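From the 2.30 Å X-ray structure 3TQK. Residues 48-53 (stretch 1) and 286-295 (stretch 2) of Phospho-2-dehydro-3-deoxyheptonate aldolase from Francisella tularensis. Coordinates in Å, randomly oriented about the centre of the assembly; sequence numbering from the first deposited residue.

Stretch 1, residues 48-53: DDRVAV
Stretch 2 286-295: QIKHSNDIFG

Two strands, beginning at Val 51 and Ile 293 and both running on beyond these stretches, meet side by side in parallel, their N-to-C directions 38° apart and their axes 4.4 Å apart at closest approach. Ala 52 pairs with Gly 295, and the CA of Val 51 lies 4.9 Å from that of Phe 294. Together the stretches bury 292 Å².

One direct hydrogen bond joins them: Ala 52 N donates to Phe 294 O at 2.8 Å, with an N-H...O angle of 156°. The same carbonyl oxygen receives a CA-H...O contact from Val 51 CA at 3.0 Å. A second such contact runs from Gly 295 CA to Ala 52 O, also 3.0 Å. Glycine suits this close approach, since a CB on Gly 295 would lie 3.1 Å from Ala 52 O and 3.0 Å from Phe 294 CE1. Val 51 (phi/psi -107/137) and Ala 52 (-87/139) are extended; Phe 294 departs from this at -104/-20, before Gly 295 returns to -156/161.

Apolar contacts flank the pairing. Val 51, buried with chi1 t, places CG2 4.0 Å from CD1 of Ile 287, a helical residue (chi1 m, chi2 t) whose CA-to-CB bond points toward stretch 1. Val 51 CG1 lies 3.9 Å from Gly 295 CA. The small Ala 52 side chain sits at the edge of the Phe 294 ring, CB to CD1 4.1 Å; the phenylalanine has chi1 82° (p) and chi2 85°.

At the more exposed end, polar side chains meet through solvent. A water donates to Asp 49 OD2 (2.7 Å) and accepts from Asn 291 ND2 (2.9 Å), with Asp 49 in p and Asn 291 in m. In the loop before Val 51, Arg 50 NE forms a salt bridge with Asp 48 OD2 at 2.9 Å, while the arginine CA-to-CB bond points away from stretch 2.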

# COMPACT_ATOMS: atom_id res chain seq x y z
N ASP A 48 -4.03 15.21 28.12
CA ASP A 48 -4.19 14.30 29.24
C ASP A 48 -2.86 13.54 29.34
O ASP A 48 -2.26 13.21 28.31
CB ASP A 48 -5.35 13.34 28.98
CG ASP A 48 -5.62 12.37 30.12
OD1 ASP A 48 -5.12 12.59 31.24
OD2 ASP A 48 -6.38 11.39 29.90
N ASP A 49 -2.41 13.25 30.56
CA ASP A 49 -1.10 12.61 30.74
C ASP A 49 -1.21 11.14 31.18
O ASP A 49 -0.21 10.49 31.49
CB ASP A 49 -0.20 13.42 31.69
CG ASP A 49 -0.85 13.75 33.01
OD1 ASP A 49 -1.96 13.22 33.27
OD2 ASP A 49 -0.24 14.54 33.79
N ARG A 50 -2.43 10.63 31.19
CA ARG A 50 -2.65 9.19 31.14
C ARG A 50 -1.96 8.61 29.91
O ARG A 50 -1.72 9.33 28.94
CB ARG A 50 -4.14 8.86 31.08
CG ARG A 50 -4.87 9.11 32.38
CD ARG A 50 -6.24 8.46 32.37
NE ARG A 50 -7.00 8.83 31.19
CZ ARG A 50 -8.12 8.25 30.80
NH1 ARG A 50 -8.66 7.25 31.51
NH2 ARG A 50 -8.73 8.68 29.69
N VAL A 51 -1.62 7.33 29.97
CA VAL A 51 -1.00 6.65 28.85
C VAL A 51 -2.04 5.71 28.24
O VAL A 51 -2.80 5.09 28.96
CB VAL A 51 0.26 5.91 29.32
CG1 VAL A 51 0.69 4.85 28.32
CG2 VAL A 51 1.40 6.91 29.53
N ALA A 52 -2.12 5.66 26.91
CA ALA A 52 -3.06 4.78 26.20
C ALA A 52 -2.41 3.42 26.01
O ALA A 52 -1.22 3.35 25.70
CB ALA A 52 -3.42 5.35 24.84
N VAL A 53 -3.18 2.35 26.22
CA VAL A 53 -2.66 1.00 26.09
C VAL A 53 -3.57 0.20 25.19
O VAL A 53 -4.74 -0.04 25.53
CB VAL A 53 -2.53 0.30 27.46
CG1 VAL A 53 -2.05 -1.12 27.30
CG2 VAL A 53 -1.58 1.09 28.37
N GLN A 286 11.05 6.05 30.79
CA GLN A 286 10.94 7.25 29.96
C GLN A 286 9.69 8.04 30.30
O GLN A 286 9.74 9.26 30.44
CB GLN A 286 10.92 6.90 28.47
CG GLN A 286 12.27 6.55 27.89
CD GLN A 286 12.16 6.26 26.40
OE1 GLN A 286 11.89 7.16 25.61
NE2 GLN A 286 12.35 5.00 26.02
N ILE A 287 8.56 7.33 30.43
CA ILE A 287 7.27 7.95 30.76
C ILE A 287 7.33 8.77 32.05
O ILE A 287 6.65 9.80 32.17
CB ILE A 287 6.18 6.87 30.87
CG1 ILE A 287 5.78 6.40 29.46
CG2 ILE A 287 4.96 7.42 31.61
CD1 ILE A 287 4.95 5.14 29.43
N LYS A 288 8.16 8.33 32.99
CA LYS A 288 8.32 9.04 34.26
C LYS A 288 8.92 10.44 34.13
O LYS A 288 8.62 11.31 34.94
CB LYS A 288 9.17 8.19 35.20
CG LYS A 288 8.36 7.13 35.92
CD LYS A 288 9.01 5.75 35.96
CE LYS A 288 9.89 5.52 37.14
NZ LYS A 288 9.87 4.07 37.48
N HIS A 289 9.74 10.67 33.11
CA HIS A 289 10.52 11.91 33.00
C HIS A 289 10.23 12.78 31.77
O HIS A 289 10.83 13.84 31.59
CB HIS A 289 12.01 11.58 33.08
CG HIS A 289 12.43 11.02 34.40
ND1 HIS A 289 12.93 9.74 34.55
CD2 HIS A 289 12.40 11.55 35.65
CE1 HIS A 289 13.21 9.52 35.82
NE2 HIS A 289 12.89 10.61 36.51
N SER A 290 9.29 12.34 30.94
CA SER A 290 8.93 13.04 29.71
C SER A 290 7.50 12.66 29.31
O SER A 290 7.06 11.54 29.54
CB SER A 290 9.92 12.67 28.61
OG SER A 290 9.49 13.10 27.34
N ASN A 291 6.78 13.62 28.73
CA ASN A 291 5.42 13.39 28.27
C ASN A 291 5.40 13.08 26.76
O ASN A 291 4.34 13.14 26.15
CB ASN A 291 4.53 14.61 28.60
CG ASN A 291 4.12 14.68 30.09
OD1 ASN A 291 4.91 14.37 30.98
ND2 ASN A 291 2.89 15.10 30.36
N ASP A 292 6.55 12.75 26.18
CA ASP A 292 6.64 12.47 24.73
C ASP A 292 5.95 11.17 24.30
O ASP A 292 5.39 11.11 23.20
CB ASP A 292 8.11 12.38 24.27
CG ASP A 292 8.82 13.73 24.27
OD1 ASP A 292 8.16 14.78 24.16
OD2 ASP A 292 10.06 13.72 24.33
N ILE A 293 6.06 10.14 25.13
CA ILE A 293 5.39 8.86 24.88
C ILE A 293 4.01 8.96 25.50
O ILE A 293 3.88 9.26 26.69
CB ILE A 293 6.16 7.67 25.50
CG1 ILE A 293 7.58 7.57 24.93
CG2 ILE A 293 5.40 6.37 25.25
CD1 ILE A 293 8.54 6.64 25.72
N PHE A 294 2.97 8.76 24.69
CA PHE A 294 1.59 8.74 25.19
C PHE A 294 0.99 7.36 25.30
O PHE A 294 -0.00 7.18 26.02
CB PHE A 294 0.67 9.60 24.32
CG PHE A 294 0.17 8.90 23.07
CD1 PHE A 294 -0.96 8.09 23.11
CD2 PHE A 294 0.80 9.10 21.85
CE1 PHE A 294 -1.43 7.47 21.98
CE2 PHE A 294 0.34 8.48 20.70
CZ PHE A 294 -0.78 7.65 20.77
N GLY A 295 1.56 6.39 24.59
CA GLY A 295 0.92 5.07 24.46
C GLY A 295 1.87 3.93 24.15
O GLY A 295 3.00 4.15 23.71
O HOH W 1 2.09 15.70 33.12